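Local coordinates for protein putative methyltransferase (Emericella variicolor, PDB 7DMB) that probably transfers methyl groups as a trans-acting partner in calbistrin biosynthesis and binds S-adenosyl-L-homocysteine in its Rossmann-like methyltransferase domain, at residues 283-288 with 308-313; 203-208 with 279-284; 312-317 with 344-349. One frame throughout, in Å; residues are numbered along the deposited sequence.

Contact 1 of 3, residues 283-288 with 308-313; sequences NVLHAT and LFNQEL. With SAH (S-adenosyl-L-homocysteine), chain C.
Asn-283 and Glu-312 carry the buried, close-fitting part of this contact, where the end of strand 306-313 meets the loop that follows strand 276-282. The strand grips Asn-283 twice. Asn-283 N gives a markedly bent hydrogen bond to Gln-311 O at 2.8 Å, while Asn-283 OD1 accepts from Leu-313 N, also at 2.8 Å, in a much straighter one. A chi1 of -81° lays the amide beside its own backbone N, which lets OD1 reach Leu-313 N, two residues beyond Gln-311; ND2 bonds to Asn-375 OD1 of the next strand. The carboxylate of Glu-312 serves the 3-10 turn at 285-287 with both oxygens. His-286 ND1 donates to Glu-312 OE1 at 2.6 Å and 163°; OE1 uses its syn lone pair and lies at the imidazole edge, in the ring plane, although ring and carboxylate planes stand 82° apart. The His-286 backbone N meets Glu-312 OE2 at 3.1 Å from above the carboxylate plane, and water 1 donates to the same oxygen at 2.6 Å while accepting from Val-284 N. Bonds to both oxygens would hold the carboxylate's rotation. The site is at the C-terminal ends of the parallel strands of a mixed, Rossmann-like sheet, where class I methyltransferases place their cofactor loops: Val-284 points away from the strand, and its CG2 comes within 3.2 Å of O4' of the bound S-adenosyl-L-homocysteine. Packing is sparser toward the start of the strand segment. There Leu-285 CD1 meets Leu-308 CD2 at 4.2 Å, and both leucines also lie against Leu-295 of helix 291-301. On the more solvent-accessible side, His-286 and Leu-313 are partly exposed, and the histidine's backbone O is held by Arg-338.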
loop_
_atom_site.group_PDB
_atom_site.type_symbol
_atom_site.label_atom_id
_atom_site.label_comp_id
_atom_site.label_asym_id
_atom_site.label_seq_id
_atom_site.Cartn_x
_atom_site.Cartn_y
_atom_site.Cartn_z
ATOM N N ASN A 283 1.185 -3.556 -1.197
ATOM C CA ASN A 283 1.939 -2.352 -1.504
ATOM C C ASN A 283 3.440 -2.581 -1.338
ATOM O O ASN A 283 4.183 -1.706 -0.897
ATOM C CB ASN A 283 1.417 -1.178 -0.674
ATOM C CG ASN A 283 0.156 -0.576 -1.290
ATOM O OD1 ASN A 283 0.166 -0.168 -2.459
ATOM N ND2 ASN A 283 -0.947 -0.587 -0.537
ATOM N N VAL A 284 3.890 -3.765 -1.762
ATOM C CA VAL A 284 5.300 -4.104 -1.832
ATOM C C VAL A 284 5.739 -4.382 -3.267
ATOM O O VAL A 284 6.844 -3.999 -3.675
ATOM C CB VAL A 284 5.632 -5.311 -0.917
ATOM C CG1 VAL A 284 4.619 -6.448 -1.111
ATOM C CG2 VAL A 284 7.047 -5.805 -1.184
ATOM N N LEU A 285 4.879 -5.017 -4.069
ATOM C CA LEU A 285 5.316 -5.432 -5.397
ATOM C C LEU A 285 5.710 -4.229 -6.253
ATOM O O LEU A 285 6.686 -4.295 -7.004
ATOM C CB LEU A 285 4.236 -6.280 -6.081
ATOM C CG LEU A 285 3.807 -7.621 -5.418
ATOM C CD1 LEU A 285 2.994 -8.502 -6.372
ATOM C CD2 LEU A 285 4.980 -8.395 -4.873
ATOM N N HIS A 286 5.000 -3.102 -6.120
ATOM C CA HIS A 286 5.364 -1.936 -6.925
ATOM C C HIS A 286 6.720 -1.359 -6.529
ATOM O O HIS A 286 7.270 -0.540 -7.278
ATOM C CB HIS A 286 4.281 -0.848 -6.846
ATOM C CG HIS A 286 4.234 -0.112 -5.540
ATOM N ND1 HIS A 286 3.125 -0.128 -4.721
ATOM C CD2 HIS A 286 5.144 0.682 -4.926
ATOM C CE1 HIS A 286 3.356 0.617 -3.656
ATOM N NE2 HIS A 286 4.577 1.115 -3.753
ATOM N N ALA A 287 7.251 -1.742 -5.357
ATOM C CA ALA A 287 8.580 -1.310 -4.937
ATOM C C ALA A 287 9.699 -2.116 -5.587
ATOM O O ALA A 287 10.873 -1.766 -5.426
ATOM C CB ALA A 287 8.713 -1.383 -3.408
ATOM N N THR A 288 9.376 -3.144 -6.317
ATOM C CA THR A 288 10.391 -3.937 -6.985
ATOM C C THR A 288 10.664 -3.374 -8.374
ATOM O O THR A 288 9.817 -2.678 -8.947
ATOM C CB THR A 288 9.940 -5.398 -7.064
ATOM O OG1 THR A 288 8.857 -5.528 -7.999
ATOM C CG2 THR A 288 9.478 -5.863 -5.697
ATOM N N LEU A 308 -2.358 -15.445 -5.860
ATOM C CA LEU A 308 -1.779 -14.211 -5.348
ATOM C C LEU A 308 -2.914 -13.260 -4.987
ATOM O O LEU A 308 -3.780 -12.976 -5.823
ATOM C CB LEU A 308 -0.856 -13.567 -6.384
ATOM C CG LEU A 308 -0.511 -12.098 -6.106
ATOM C CD1 LEU A 308 0.278 -11.944 -4.802
ATOM C CD2 LEU A 308 0.242 -11.529 -7.284
ATOM N N PHE A 309 -2.931 -12.789 -3.745
ATOM C CA PHE A 309 -3.796 -11.683 -3.368
ATOM C C PHE A 309 -2.913 -10.458 -3.197
ATOM O O PHE A 309 -2.039 -10.430 -2.319
ATOM C CB PHE A 309 -4.605 -11.964 -2.103
ATOM C CG PHE A 309 -5.306 -10.751 -1.575
ATOM C CD1 PHE A 309 -6.380 -10.208 -2.253
ATOM C CD2 PHE A 309 -4.852 -10.113 -0.439
ATOM C CE1 PHE A 309 -7.005 -9.064 -1.790
ATOM C CE2 PHE A 309 -5.481 -8.990 0.029
ATOM C CZ PHE A 309 -6.552 -8.457 -0.657
ATOM N N ASN A 310 -3.136 -9.463 -4.046
ATOM C CA ASN A 310 -2.233 -8.325 -4.204
ATOM C C ASN A 310 -3.018 -7.034 -3.972
ATOM O O ASN A 310 -3.899 -6.676 -4.762
ATOM C CB ASN A 310 -1.590 -8.358 -5.593
ATOM C CG ASN A 310 -0.487 -7.322 -5.774
ATOM O OD1 ASN A 310 0.200 -6.933 -4.830
ATOM N ND2 ASN A 310 -0.308 -6.884 -7.010
ATOM N N GLN A 311 -2.722 -6.353 -2.874
ATOM C CA GLN A 311 -3.343 -5.074 -2.550
ATOM C C GLN A 311 -2.383 -3.971 -2.977
ATOM O O GLN A 311 -1.252 -3.910 -2.477
ATOM C CB GLN A 311 -3.637 -4.997 -1.051
ATOM C CG GLN A 311 -4.550 -3.855 -0.597
ATOM C CD GLN A 311 -4.833 -3.927 0.894
ATOM O OE1 GLN A 311 -3.919 -3.816 1.723
ATOM N NE2 GLN A 311 -6.100 -4.137 1.245
ATOM N N GLU A 312 -2.821 -3.100 -3.891
ATOM C CA GLU A 312 -1.877 -2.180 -4.522
ATOM C C GLU A 312 -2.499 -0.821 -4.828
ATOM O O GLU A 312 -3.537 -0.726 -5.486
ATOM C CB GLU A 312 -1.310 -2.793 -5.808
ATOM C CG GLU A 312 -0.048 -3.639 -5.601
ATOM C CD GLU A 312 1.180 -2.780 -5.301
ATOM O OE1 GLU A 312 1.145 -1.552 -5.602
ATOM O OE2 GLU A 312 2.185 -3.330 -4.794
ATOM N N LEU A 313 -1.819 0.231 -4.389
ATOM C CA LEU A 313 -2.264 1.592 -4.668
ATOM C C LEU A 313 -2.343 1.876 -6.165
ATOM O O LEU A 313 -1.458 1.501 -6.941
ATOM C CB LEU A 313 -1.311 2.587 -4.017
ATOM C CG LEU A 313 -1.372 2.564 -2.500
ATOM C CD1 LEU A 313 -0.166 3.303 -1.944
ATOM C CD2 LEU A 313 -2.681 3.195 -2.051
HETATM N N SAH C . 2.977 -4.338 3.888
HETATM C CA SAH C . 3.492 -3.056 4.443
HETATM C CB SAH C . 3.017 -1.849 3.627
HETATM C CG SAH C . 3.849 -1.611 2.384
HETATM S SD SAH C . 5.535 -1.016 2.718
HETATM C C SAH C . 3.032 -2.913 5.896
HETATM O O SAH C . 3.875 -2.473 6.704
HETATM O OXT SAH C . 1.861 -3.274 6.166
HETATM C "C5'" SAH C . 6.500 -2.080 1.614
HETATM C "C4'" SAH C . 7.186 -3.204 2.363
HETATM O "O4'" SAH C . 7.777 -4.113 1.403
HETATM C "C3'" SAH C . 8.321 -2.738 3.277
HETATM O "O3'" SAH C . 8.188 -3.361 4.548
HETATM C "C2'" SAH C . 9.582 -3.165 2.517
HETATM O "O2'" SAH C . 10.691 -3.475 3.333
HETATM C "C1'" SAH C . 9.100 -4.406 1.777
HETATM N N9 SAH C . 9.863 -4.675 0.563
HETATM C C8 SAH C . 10.414 -3.727 -0.261
HETATM N N7 SAH C . 11.041 -4.231 -1.293
HETATM C C5 SAH C . 10.909 -5.602 -1.136
HETATM C C6 SAH C . 11.365 -6.688 -1.909
HETATM N N6 SAH C . 12.076 -6.551 -3.023
HETATM N N1 SAH C . 11.059 -7.936 -1.474
HETATM C C2 SAH C . 10.344 -8.063 -0.348
HETATM N N3 SAH C . 9.862 -7.118 0.453
HETATM C C4 SAH C . 10.181 -5.891 0.005
HETATM O O HOH W 1 1.938 -5.480 -3.368
#

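Contact 2 of 3, residues 203-208 with 279-284; sequences LEIGAG and VIASNV. With SAH (S-adenosyl-L-homocysteine), chain C.
Leu-203 through Ile-205 run beside Val-279 through Ala-281 as parallel neighbours, their short axes 26° apart. Backbone bonds set the register: Ile-280 N donates to Leu-203 O at 2.8 Å, and Ile-280 O receives Ile-205 N at 2.7 Å. Ile-280 thus bonds to the residues before and after its partner Glu-204, as in parallel pairing, and CA-H groups of Val-279 and Glu-204 approach the same two carbonyl oxygens. Apolar contacts line one face of the sheet. Ile-205 CG1 lies beside its own backbone N (chi1 -51°) and meets Val-279 CG1 at 3.7 Å, while its CB faces Ala-281 CB at 4.1 Å. The other branch, CG2, packs against the methyls of Val-284, which crosses it at about a right angle. On the face bearing Glu-204 and Ile-280, the aliphatic part of the glutamate passes obliquely over Ile-280 CB; its OE1 is bonded to Tyr-232 and Thr-213. Water takes over where the strands part: water 2 accepts from Ser-282 N at 2.8 Å, with Ile-205 O 2.7 Å from it and Glu-204 OE2 close by as acceptors competing for its protons. Beyond it comes the ligand. The amino N of S-adenosyl-L-homocysteine donates to Gly-206 O at 2.9 Å and to Ser-282 O at 3.2 Å, with a weak third bond to Ala-207 O. Gly-206 and Gly-208, both at positive phi, belong to a turn consistent with the glycine-rich GxGxxG motif of Rossmann-type domains; Gly-206 CA packs on Val-284 CG2, and Gly-208 CA lies near the ligand's O3'. Backbone carbonyls from both diverging strand ends thus converge on one amino group, an environment that would probably favour its protonated, positively charged form.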
loop_
_atom_site.group_PDB
_atom_site.type_symbol
_atom_site.label_atom_id
_atom_site.label_comp_id
_atom_site.label_asym_id
_atom_site.label_seq_id
_atom_site.Cartn_x
_atom_site.Cartn_y
_atom_site.Cartn_z
ATOM N N LEU A 203 1.965 -17.302 2.602
ATOM C CA LEU A 203 3.187 -16.520 2.698
ATOM C C LEU A 203 2.836 -15.077 2.375
ATOM O O LEU A 203 2.161 -14.816 1.374
ATOM C CB LEU A 203 4.264 -17.037 1.741
ATOM C CG LEU A 203 5.660 -16.408 1.861
ATOM C CD1 LEU A 203 6.747 -17.480 1.771
ATOM C CD2 LEU A 203 5.858 -15.354 0.799
ATOM N N GLU A 204 3.272 -14.136 3.207
ATOM C CA GLU A 204 3.082 -12.717 2.887
ATOM C C GLU A 204 4.422 -12.073 2.523
ATOM O O GLU A 204 5.386 -12.142 3.302
ATOM C CB GLU A 204 2.410 -11.961 4.033
ATOM C CG GLU A 204 2.317 -10.461 3.772
ATOM C CD GLU A 204 1.528 -9.763 4.835
ATOM O OE1 GLU A 204 1.097 -10.459 5.785
ATOM O OE2 GLU A 204 1.339 -8.528 4.728
ATOM N N ILE A 205 4.479 -11.477 1.322
ATOM C CA ILE A 205 5.623 -10.697 0.855
ATOM C C ILE A 205 5.594 -9.328 1.524
ATOM O O ILE A 205 4.523 -8.730 1.682
ATOM C CB ILE A 205 5.590 -10.525 -0.683
ATOM C CG1 ILE A 205 5.405 -11.862 -1.405
ATOM C CG2 ILE A 205 6.849 -9.787 -1.187
ATOM C CD1 ILE A 205 6.598 -12.732 -1.311
ATOM N N GLY A 206 6.771 -8.813 1.879
ATOM C CA GLY A 206 6.937 -7.457 2.388
ATOM C C GLY A 206 5.906 -7.026 3.412
ATOM O O GLY A 206 5.331 -5.945 3.305
ATOM N N ALA A 207 5.631 -7.898 4.379
ATOM C CA ALA A 207 4.570 -7.660 5.348
ATOM C C ALA A 207 4.846 -6.435 6.218
ATOM O O ALA A 207 3.901 -5.836 6.749
ATOM C CB ALA A 207 4.407 -8.896 6.218
ATOM N N GLY A 208 6.111 -6.086 6.387
ATOM C CA GLY A 208 6.501 -4.831 7.004
ATOM C C GLY A 208 6.011 -4.689 8.424
ATOM O O GLY A 208 6.316 -5.507 9.294
ATOM N N VAL A 279 -0.341 -16.431 -1.642
ATOM C CA VAL A 279 0.690 -15.434 -1.368
ATOM C C VAL A 279 -0.010 -14.094 -1.201
ATOM O O VAL A 279 -0.818 -13.704 -2.054
ATOM C CB VAL A 279 1.752 -15.375 -2.486
ATOM C CG1 VAL A 279 2.612 -14.126 -2.354
ATOM C CG2 VAL A 279 2.625 -16.626 -2.461
ATOM N N ILE A 280 0.278 -13.407 -0.094
ATOM C CA ILE A 280 -0.285 -12.092 0.202
ATOM C C ILE A 280 0.782 -11.029 -0.051
ATOM O O ILE A 280 1.951 -11.211 0.319
ATOM C CB ILE A 280 -0.791 -12.001 1.658
ATOM C CG1 ILE A 280 -1.677 -13.205 2.045
ATOM C CG2 ILE A 280 -1.498 -10.665 1.917
ATOM C CD1 ILE A 280 -3.066 -13.100 1.547
ATOM N N ALA A 281 0.380 -9.905 -0.661
ATOM C CA ALA A 281 1.289 -8.772 -0.833
ATOM C C ALA A 281 0.512 -7.458 -0.837
ATOM O O ALA A 281 -0.373 -7.260 -1.680
ATOM C CB ALA A 281 2.100 -8.932 -2.121
ATOM N N SER A 282 0.847 -6.549 0.091
ATOM C CA SER A 282 0.168 -5.258 0.161
ATOM C C SER A 282 1.216 -4.167 -0.018
ATOM O O SER A 282 2.043 -3.922 0.871
ATOM C CB SER A 282 -0.595 -5.094 1.468
ATOM O OG SER A 282 -1.130 -3.786 1.621
ATOM N N ASN A 283 1.185 -3.556 -1.197
ATOM C CA ASN A 283 1.939 -2.352 -1.504
ATOM C C ASN A 283 3.440 -2.581 -1.338
ATOM O O ASN A 283 4.183 -1.706 -0.897
ATOM C CB ASN A 283 1.417 -1.178 -0.674
ATOM C CG ASN A 283 0.156 -0.576 -1.290
ATOM O OD1 ASN A 283 0.166 -0.168 -2.459
ATOM N ND2 ASN A 283 -0.947 -0.587 -0.537
ATOM N N VAL A 284 3.890 -3.765 -1.762
ATOM C CA VAL A 284 5.300 -4.104 -1.832
ATOM C C VAL A 284 5.739 -4.382 -3.267
ATOM O O VAL A 284 6.844 -3.999 -3.675
ATOM C CB VAL A 284 5.632 -5.311 -0.917
ATOM C CG1 VAL A 284 4.619 -6.448 -1.111
ATOM C CG2 VAL A 284 7.047 -5.805 -1.184
HETATM N N SAH C . 2.977 -4.338 3.888
HETATM C CA SAH C . 3.492 -3.056 4.443
HETATM C CB SAH C . 3.017 -1.849 3.627
HETATM C CG SAH C . 3.849 -1.611 2.384
HETATM S SD SAH C . 5.535 -1.016 2.718
HETATM C C SAH C . 3.032 -2.913 5.896
HETATM O O SAH C . 3.875 -2.473 6.704
HETATM O OXT SAH C . 1.861 -3.274 6.166
HETATM C "C5'" SAH C . 6.500 -2.080 1.614
HETATM C "C4'" SAH C . 7.186 -3.204 2.363
HETATM O "O4'" SAH C . 7.777 -4.113 1.403
HETATM C "C3'" SAH C . 8.321 -2.738 3.277
HETATM O "O3'" SAH C . 8.188 -3.361 4.548
HETATM C "C2'" SAH C . 9.582 -3.165 2.517
HETATM O "O2'" SAH C . 10.691 -3.475 3.333
HETATM C "C1'" SAH C . 9.100 -4.406 1.777
HETATM N N9 SAH C . 9.863 -4.675 0.563
HETATM C C8 SAH C . 10.414 -3.727 -0.261
HETATM N N7 SAH C . 11.041 -4.231 -1.293
HETATM C C5 SAH C . 10.909 -5.602 -1.136
HETATM C C6 SAH C . 11.365 -6.688 -1.909
HETATM N N6 SAH C . 12.076 -6.551 -3.023
HETATM N N1 SAH C . 11.059 -7.936 -1.474
HETATM C C2 SAH C . 10.344 -8.063 -0.348
HETATM N N3 SAH C . 9.862 -7.118 0.453
HETATM C C4 SAH C . 10.181 -5.891 0.005
HETATM O O HOH W 2 2.425 -7.088 2.340
#

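Contact 3 of 3, residues 312-317 with 344-349; sequences ELSPPG and IPPAEW
Ile-344 opens the helix-side segment by setting its carbonyl O 3.5 Å from Ser-314 CB. No direct hydrogen bond joins the two segments; polar atoms are linked through two waters instead. Water 3 donates to Ile-344 O at 3.0 Å and to Glu-312 O, and accepts from Ser-314 OG at 2.7 Å, so one molecule ties three groups together. A chi1 of 48° turns that hydroxyl toward water 3 and Pro-345; OG is also bonded to Tyr-373 OH. Next in order, Pro-345 occupies the N-cap position of helix 346-355, and its CA lies 3.6 Å from Ser-314 OG at the exposed margin of the contact. Pro-346, the first helical residue, adds only a light touch of its CD on the same hydroxyl and leans on Ala-376 of strand 375-382. One turn into the helix, Trp-349 supplies the larger apolar surface. Its indole crosses Glu-312 at about a right angle, CZ2 meeting Glu-312 CG at 3.4 Å from an oblique direction, with ring and carboxylate planes 40° apart. Ile-344 CD1 sits over the centre of one indole face, 3.6 Å above the ring plane, so the loop's first side chain backs the helix's tryptophan. At the ring edge, in plane, water 4 accepts from Trp-349 NE1 at 3.0 Å and from Ile-344 N, and it has Glu-312 OE1 at 2.7 Å and Leu-313 O among the acceptors for its protons. The contact thereby joins the sheet's strand end to the start of a helix packed over it. Chemically, the aliphatic stem of Glu-312 packs on indole while its buried carboxylate is satisfied by polar partners, among them His-286 ND1, and water 4 may relay the indole N-H to that carboxylate.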
loop_
_atom_site.group_PDB
_atom_site.type_symbol
_atom_site.label_atom_id
_atom_site.label_comp_id
_atom_site.label_asym_id
_atom_site.label_seq_id
_atom_site.Cartn_x
_atom_site.Cartn_y
_atom_site.Cartn_z
ATOM N N GLU A 312 -2.821 -3.100 -3.891
ATOM C CA GLU A 312 -1.877 -2.180 -4.522
ATOM C C GLU A 312 -2.499 -0.821 -4.828
ATOM O O GLU A 312 -3.537 -0.726 -5.486
ATOM C CB GLU A 312 -1.310 -2.793 -5.808
ATOM C CG GLU A 312 -0.048 -3.639 -5.601
ATOM C CD GLU A 312 1.180 -2.780 -5.301
ATOM O OE1 GLU A 312 1.145 -1.552 -5.602
ATOM O OE2 GLU A 312 2.185 -3.330 -4.794
ATOM N N LEU A 313 -1.819 0.231 -4.389
ATOM C CA LEU A 313 -2.264 1.592 -4.668
ATOM C C LEU A 313 -2.343 1.876 -6.165
ATOM O O LEU A 313 -1.458 1.501 -6.941
ATOM C CB LEU A 313 -1.311 2.587 -4.017
ATOM C CG LEU A 313 -1.372 2.564 -2.500
ATOM C CD1 LEU A 313 -0.166 3.303 -1.944
ATOM C CD2 LEU A 313 -2.681 3.195 -2.051
ATOM N N SER A 314 -3.426 2.529 -6.560
ATOM C CA SER A 314 -3.446 3.297 -7.802
ATOM C C SER A 314 -4.421 4.479 -7.700
ATOM O O SER A 314 -5.314 4.622 -8.540
ATOM C CB SER A 314 -3.788 2.381 -8.991
ATOM O OG SER A 314 -4.922 1.555 -8.757
ATOM N N PRO A 315 -4.280 5.356 -6.697
ATOM C CA PRO A 315 -5.204 6.491 -6.604
ATOM C C PRO A 315 -4.968 7.471 -7.736
ATOM O O PRO A 315 -3.865 7.538 -8.301
ATOM C CB PRO A 315 -4.843 7.118 -5.241
ATOM C CG PRO A 315 -3.391 6.844 -5.102
ATOM C CD PRO A 315 -3.213 5.448 -5.684
ATOM N N PRO A 316 -5.987 8.240 -8.117
ATOM C CA PRO A 316 -5.765 9.271 -9.148
ATOM C C PRO A 316 -4.961 10.456 -8.642
ATOM O O PRO A 316 -4.248 11.093 -9.430
ATOM C CB PRO A 316 -7.190 9.682 -9.549
ATOM C CG PRO A 316 -8.025 9.352 -8.358
ATOM C CD PRO A 316 -7.405 8.102 -7.754
ATOM N N GLY A 317 -5.040 10.769 -7.350
ATOM C CA GLY A 317 -4.349 11.921 -6.805
ATOM C C GLY A 317 -2.935 11.590 -6.348
ATOM O O GLY A 317 -2.441 10.471 -6.499
ATOM N N ILE A 344 0.570 1.168 -10.490
ATOM C CA ILE A 344 -0.165 0.978 -11.745
ATOM C C ILE A 344 -1.589 0.523 -11.439
ATOM O O ILE A 344 -1.818 -0.121 -10.404
ATOM C CB ILE A 344 0.552 -0.023 -12.673
ATOM C CG1 ILE A 344 0.802 -1.357 -11.947
ATOM C CG2 ILE A 344 1.844 0.579 -13.210
ATOM C CD1 ILE A 344 1.162 -2.511 -12.857
ATOM N N PRO A 345 -2.570 0.839 -12.290
ATOM C CA PRO A 345 -3.969 0.427 -12.022
ATOM C C PRO A 345 -4.177 -1.038 -12.364
ATOM O O PRO A 345 -3.282 -1.658 -12.953
ATOM C CB PRO A 345 -4.788 1.346 -12.949
ATOM C CG PRO A 345 -3.841 1.596 -14.134
ATOM C CD PRO A 345 -2.448 1.655 -13.518
ATOM N N PRO A 346 -5.349 -1.622 -12.042
ATOM C CA PRO A 346 -5.521 -3.078 -12.236
ATOM C C PRO A 346 -5.351 -3.565 -13.673
ATOM O O PRO A 346 -4.789 -4.650 -13.882
ATOM C CB PRO A 346 -6.948 -3.328 -11.723
ATOM C CG PRO A 346 -7.203 -2.245 -10.751
ATOM C CD PRO A 346 -6.450 -1.051 -11.233
ATOM N N ALA A 347 -5.833 -2.814 -14.669
ATOM C CA ALA A 347 -5.667 -3.247 -16.056
ATOM C C ALA A 347 -4.201 -3.501 -16.372
ATOM O O ALA A 347 -3.866 -4.437 -17.110
ATOM C CB ALA A 347 -6.246 -2.209 -17.026
ATOM N N GLU A 348 -3.305 -2.701 -15.792
ATOM C CA GLU A 348 -1.885 -2.930 -16.028
ATOM C C GLU A 348 -1.395 -4.164 -15.278
ATOM O O GLU A 348 -0.611 -4.950 -15.826
ATOM C CB GLU A 348 -1.073 -1.693 -15.647
ATOM C CG GLU A 348 0.339 -1.630 -16.280
ATOM C CD GLU A 348 0.406 -2.096 -17.748
ATOM O OE1 GLU A 348 1.367 -2.832 -18.101
ATOM O OE2 GLU A 348 -0.484 -1.717 -18.547
ATOM N N TRP A 349 -1.848 -4.363 -14.033
ATOM C CA TRP A 349 -1.500 -5.591 -13.315
ATOM C C TRP A 349 -1.933 -6.818 -14.112
ATOM O O TRP A 349 -1.139 -7.730 -14.340
ATOM C CB TRP A 349 -2.124 -5.596 -11.921
ATOM C CG TRP A 349 -1.400 -4.703 -10.940
ATOM C CD1 TRP A 349 -1.820 -3.482 -10.471
ATOM C CD2 TRP A 349 -0.128 -4.954 -10.328
ATOM N NE1 TRP A 349 -0.886 -2.964 -9.601
ATOM C CE2 TRP A 349 0.157 -3.847 -9.486
ATOM C CE3 TRP A 349 0.800 -6.002 -10.411
ATOM C CZ2 TRP A 349 1.344 -3.747 -8.748
ATOM C CZ3 TRP A 349 1.971 -5.918 -9.657
ATOM C CH2 TRP A 349 2.236 -4.788 -8.845
HETATM O O HOH W 3 -3.771 -0.809 -8.172
HETATM O O HOH W 4 0.026 -0.617 -7.933
#

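All three contacts sit near the C-terminal ends of neighbouring parallel strands in one mixed sheet, in the order 200-205, 276-282, 306-313. Contact 2 joins the first two; contact 1 joins the loop after strand 276-282 to strand 306-313, their centres about 7 Å apart, and both touch the ligand. Contact 3 continues from strand 306-313 to helix 346-355, about 10 Å from contact 1 and 17 Å from contact 2, between centres. Along the chain, contact 1 begins where contact 2 ends (283-284), and contact 3 where contact 1 ends (312-313). The shared Glu-312, its side chain about 8 Å from the ligand, connects the ligand-side loop to the start of helix 346-355.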